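Local coordinates for Bpsl2520 (Burkholderia pseudomallei K96243, PDB 6F03), which is a secreted antigen of unknown molecular function, an all-helical protein with a DUF2059 region that is found here as a two-chain assembly, at residues 66-78 with 104-116. Numbering follows the deposited sequence.
Sequences AEMQSKQLVPAIL and AVPKLVDGAGKVF
V74 is the main bump on 66-78. It fits a hollow walled by L108, V109 and A112. Its CG1 lies 3.5 Å from L108 CB. Its CG2 sits over the backbone at V109 N and reaches A112 CB at 3.9 Å. With CG1 anti to the backbone N (chi1 158°), the two methyls straddle L108 CB. V109 CG2 fills the dip beside V74 CB and K71 O. One turn on, L78 CD2 drops between A104 CB and V105 CG2, 3.5 Å from the latter. Helices 55-84 and 90-111 form an antiparallel helical hairpin; the axes of 66-78 and 104-111 come within 8.4 Å, at 151° between their directions. Past the end of the second helix the chain presses close at G113, whose CA is 3.8 Å from S70 CB. G113 has positive phi, and its CA comes to 4.6 Å from E67 CA. K71 covers the turn. Its chain bends at the last torsion (chi4 -42°), and NZ binds V109 O nearly end-on at 3.0 Å and A112 O on an in-plane lone pair. E67 OE2, one turn back, forms a salt bridge to K71 NZ; its hydrogen bond is weak. The F116 ring receives A66 CB over its centre, a CH-pi contact, with V115 CG1 on the opposite face. S70 OG lies at the ring edge and bonds A66 O from above the carbonyl plane. The second subunit packs T184 on A112 and Q187 on L108.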
loop_
_atom_site.group_PDB
_atom_site.type_symbol
_atom_site.label_atom_id
_atom_site.label_comp_id
_atom_site.label_asym_id
_atom_site.label_seq_id
_atom_site.Cartn_x
_atom_site.Cartn_y
_atom_site.Cartn_z
ATOM N N ALA B 66 -9.915 -3.085 3.794
ATOM C CA ALA B 66 -10.952 -2.623 2.872
ATOM C C ALA B 66 -11.934 -1.687 3.581
ATOM O O ALA B 66 -12.362 -0.670 3.011
ATOM C CB ALA B 66 -11.684 -3.817 2.255
ATOM N N GLU B 67 -12.301 -2.021 4.821
ATOM C CA GLU B 67 -13.191 -1.165 5.599
ATOM C C GLU B 67 -12.577 0.210 5.800
ATOM O O GLU B 67 -13.270 1.231 5.693
ATOM C CB GLU B 67 -13.488 -1.794 6.957
ATOM C CG GLU B 67 -14.523 -1.053 7.767
ATOM C CD GLU B 67 -14.648 -1.594 9.177
ATOM O OE1 GLU B 67 -14.038 -2.653 9.470
ATOM O OE2 GLU B 67 -15.368 -0.968 9.991
HETATM N N MSE B 68 -11.282 0.259 6.095
HETATM C CA MSE B 68 -10.570 1.520 6.200
HETATM C C MSE B 68 -10.586 2.300 4.891
HETATM O O MSE B 68 -10.792 3.511 4.888
HETATM C CB MSE B 68 -9.134 1.298 6.626
HETATM C CG MSE B 68 -8.251 2.480 6.317
HETATM SE SE MSE B 68 -6.845 2.674 7.641
HETATM C CE MSE B 68 -5.839 4.142 6.832
ATOM N N GLN B 69 -10.357 1.605 3.779
ATOM C CA GLN B 69 -10.389 2.271 2.488
ATOM C C GLN B 69 -11.770 2.834 2.204
ATOM O O GLN B 69 -11.891 3.947 1.692
ATOM C CB GLN B 69 -9.969 1.304 1.390
ATOM C CG GLN B 69 -8.474 1.123 1.297
ATOM C CD GLN B 69 -8.042 0.538 -0.037
ATOM O OE1 GLN B 69 -8.773 0.621 -1.030
ATOM N NE2 GLN B 69 -6.853 -0.071 -0.063
ATOM N N SER B 70 -12.825 2.076 2.526
ATOM C CA SER B 70 -14.182 2.593 2.370
ATOM C C SER B 70 -14.391 3.853 3.205
ATOM O O SER B 70 -14.933 4.842 2.711
ATOM C CB SER B 70 -15.218 1.531 2.748
ATOM O OG SER B 70 -15.107 0.398 1.912
ATOM N N LYS B 71 -13.973 3.834 4.480
ATOM C CA LYS B 71 -14.147 5.022 5.312
ATOM C C LYS B 71 -13.406 6.218 4.733
ATOM O O LYS B 71 -13.881 7.356 4.847
ATOM C CB LYS B 71 -13.689 4.767 6.757
ATOM C CG LYS B 71 -14.494 3.701 7.495
ATOM C CD LYS B 71 -14.026 3.544 8.949
ATOM C CE LYS B 71 -14.707 2.370 9.666
ATOM N NZ LYS B 71 -16.179 2.212 9.412
ATOM N N GLN B 72 -12.260 5.988 4.083
ATOM C CA GLN B 72 -11.531 7.118 3.530
ATOM C C GLN B 72 -12.189 7.683 2.279
ATOM O O GLN B 72 -11.937 8.843 1.948
ATOM C CB GLN B 72 -10.090 6.723 3.229
ATOM C CG GLN B 72 -9.250 6.666 4.484
ATOM C CD GLN B 72 -7.860 6.096 4.264
ATOM O OE1 GLN B 72 -7.096 5.950 5.215
ATOM N NE2 GLN B 72 -7.528 5.766 3.013
ATOM N N LEU B 73 -13.066 6.919 1.618
ATOM C CA LEU B 73 -13.770 7.404 0.437
ATOM C C LEU B 73 -15.012 8.232 0.765
ATOM O O LEU B 73 -15.599 8.808 -0.157
ATOM C CB LEU B 73 -14.182 6.231 -0.463
ATOM C CG LEU B 73 -13.113 5.647 -1.388
ATOM C CD1 LEU B 73 -13.628 4.395 -2.093
ATOM C CD2 LEU B 73 -12.679 6.698 -2.398
ATOM N N VAL B 74 -15.439 8.280 2.031
ATOM C CA VAL B 74 -16.696 8.953 2.358
ATOM C C VAL B 74 -16.708 10.399 1.883
ATOM O O VAL B 74 -17.672 10.793 1.209
ATOM C CB VAL B 74 -16.996 8.827 3.864
ATOM C CG1 VAL B 74 -17.962 9.951 4.270
ATOM C CG2 VAL B 74 -17.643 7.486 4.150
ATOM N N PRO B 75 -15.698 11.227 2.170
ATOM C CA PRO B 75 -15.748 12.619 1.690
ATOM C C PRO B 75 -15.967 12.740 0.189
ATOM O O PRO B 75 -16.768 13.581 -0.241
ATOM C CB PRO B 75 -14.381 13.179 2.114
ATOM C CG PRO B 75 -13.972 12.332 3.275
ATOM C CD PRO B 75 -14.474 10.952 2.945
ATOM N N ALA B 76 -15.295 11.911 -0.619
ATOM C CA ALA B 76 -15.466 12.003 -2.068
ATOM C C ALA B 76 -16.843 11.531 -2.506
ATOM O O ALA B 76 -17.400 12.071 -3.469
ATOM C CB ALA B 76 -14.377 11.218 -2.797
ATOM N N ILE B 77 -17.407 10.522 -1.833
ATOM C CA ILE B 77 -18.742 10.066 -2.208
ATOM C C ILE B 77 -19.796 11.100 -1.800
ATOM O O ILE B 77 -20.766 11.338 -2.529
ATOM C CB ILE B 77 -19.051 8.686 -1.604
ATOM C CG1 ILE B 77 -18.030 7.626 -2.059
ATOM C CG2 ILE B 77 -20.461 8.226 -2.000
ATOM C CD1 ILE B 77 -18.173 6.303 -1.299
ATOM N N LEU B 78 -19.635 11.715 -0.625
ATOM C CA LEU B 78 -20.575 12.748 -0.202
ATOM C C LEU B 78 -20.500 13.960 -1.120
ATOM O O LEU B 78 -21.534 14.544 -1.479
ATOM C CB LEU B 78 -20.310 13.151 1.247
ATOM C CG LEU B 78 -21.231 14.268 1.767
ATOM C CD1 LEU B 78 -22.701 13.903 1.627
ATOM C CD2 LEU B 78 -20.905 14.618 3.204
ATOM N N ALA B 104 -22.895 14.763 8.507
ATOM C CA ALA B 104 -23.044 13.657 7.568
ATOM C C ALA B 104 -21.773 12.813 7.483
ATOM O O ALA B 104 -21.840 11.580 7.487
ATOM C CB ALA B 104 -23.417 14.197 6.188
ATOM N N VAL B 105 -20.608 13.461 7.400
ATOM C CA VAL B 105 -19.360 12.720 7.220
ATOM C C VAL B 105 -19.104 11.779 8.390
ATOM O O VAL B 105 -18.857 10.585 8.151
ATOM C CB VAL B 105 -18.199 13.698 6.971
ATOM C CG1 VAL B 105 -16.858 12.981 7.051
ATOM C CG2 VAL B 105 -18.372 14.387 5.613
ATOM N N PRO B 106 -19.178 12.217 9.651
ATOM C CA PRO B 106 -18.996 11.266 10.759
ATOM C C PRO B 106 -19.993 10.120 10.724
ATOM O O PRO B 106 -19.649 8.990 11.102
ATOM C CB PRO B 106 -19.196 12.145 12.006
ATOM C CG PRO B 106 -18.903 13.535 11.546
ATOM C CD PRO B 106 -19.382 13.596 10.127
ATOM N N LYS B 107 -21.232 10.388 10.300
ATOM C CA LYS B 107 -22.247 9.341 10.233
ATOM C C LYS B 107 -21.986 8.380 9.073
ATOM O O LYS B 107 -22.226 7.171 9.195
ATOM C CB LYS B 107 -23.625 9.983 10.103
ATOM C CG LYS B 107 -24.794 9.025 9.948
ATOM C CD LYS B 107 -26.090 9.828 9.919
ATOM C CE LYS B 107 -27.329 8.956 9.793
ATOM N NZ LYS B 107 -28.564 9.814 9.805
ATOM N N LEU B 108 -21.531 8.901 7.930
ATOM C CA LEU B 108 -21.216 8.033 6.798
ATOM C C LEU B 108 -19.965 7.207 7.065
ATOM O O LEU B 108 -19.921 6.019 6.733
ATOM C CB LEU B 108 -21.043 8.859 5.525
ATOM C CG LEU B 108 -22.298 9.476 4.918
ATOM C CD1 LEU B 108 -21.929 10.322 3.724
ATOM C CD2 LEU B 108 -23.260 8.377 4.499
ATOM N N VAL B 109 -18.934 7.837 7.629
ATOM C CA VAL B 109 -17.723 7.123 8.016
ATOM C C VAL B 109 -18.062 5.982 8.963
ATOM O O VAL B 109 -17.555 4.860 8.824
ATOM C CB VAL B 109 -16.710 8.096 8.645
ATOM C CG1 VAL B 109 -15.697 7.332 9.504
ATOM C CG2 VAL B 109 -15.997 8.881 7.548
ATOM N N ASP B 110 -18.925 6.252 9.948
ATOM C CA ASP B 110 -19.269 5.227 10.928
ATOM C C ASP B 110 -19.937 4.019 10.279
ATOM O O ASP B 110 -19.754 2.890 10.743
ATOM C CB ASP B 110 -20.175 5.822 12.012
ATOM C CG ASP B 110 -20.649 4.777 13.021
ATOM O OD1 ASP B 110 -19.862 4.381 13.919
ATOM O OD2 ASP B 110 -21.824 4.356 12.913
ATOM N N GLY B 111 -20.719 4.232 9.222
ATOM C CA GLY B 111 -21.439 3.158 8.578
ATOM C C GLY B 111 -20.798 2.586 7.330
ATOM O O GLY B 111 -21.390 1.701 6.704
ATOM N N ALA B 112 -19.615 3.057 6.943
ATOM C CA ALA B 112 -19.027 2.664 5.670
ATOM C C ALA B 112 -18.294 1.330 5.801
ATOM O O ALA B 112 -17.691 1.036 6.835
ATOM C CB ALA B 112 -18.071 3.744 5.170
ATOM N N GLY B 113 -18.364 0.524 4.742
ATOM C CA GLY B 113 -17.663 -0.743 4.661
ATOM C C GLY B 113 -18.188 -1.848 5.551
ATOM O O GLY B 113 -17.432 -2.763 5.887
ATOM N N LYS B 114 -19.466 -1.805 5.930
ATOM C CA LYS B 114 -20.025 -2.874 6.745
ATOM C C LYS B 114 -19.910 -4.225 6.041
ATOM O O LYS B 114 -19.683 -5.253 6.692
ATOM C CB LYS B 114 -21.487 -2.569 7.095
ATOM C CG LYS B 114 -21.659 -1.464 8.136
ATOM C CD LYS B 114 -20.827 -1.761 9.398
ATOM C CE LYS B 114 -20.818 -0.571 10.372
ATOM N NZ LYS B 114 -19.713 -0.654 11.366
ATOM N N VAL B 115 -20.044 -4.237 4.711
ATOM C CA VAL B 115 -20.042 -5.485 3.942
ATOM C C VAL B 115 -18.802 -6.326 4.236
ATOM O O VAL B 115 -18.854 -7.563 4.208
ATOM C CB VAL B 115 -20.154 -5.173 2.437
ATOM C CG1 VAL B 115 -18.839 -4.611 1.931
ATOM C CG2 VAL B 115 -20.540 -6.431 1.674
ATOM N N PHE B 116 -17.690 -5.682 4.575
ATOM C CA PHE B 116 -16.451 -6.388 4.850
ATOM C C PHE B 116 -16.453 -7.139 6.182
ATOM O O PHE B 116 -15.578 -7.989 6.390
ATOM C CB PHE B 116 -15.305 -5.386 4.810
ATOM C CG PHE B 116 -15.176 -4.715 3.490
ATOM C CD1 PHE B 116 -14.826 -5.453 2.359
ATOM C CD2 PHE B 116 -15.412 -3.367 3.358
ATOM C CE1 PHE B 116 -14.715 -4.841 1.110
ATOM C CE2 PHE B 116 -15.296 -2.748 2.120
ATOM C CZ PHE B 116 -14.953 -3.484 0.995
#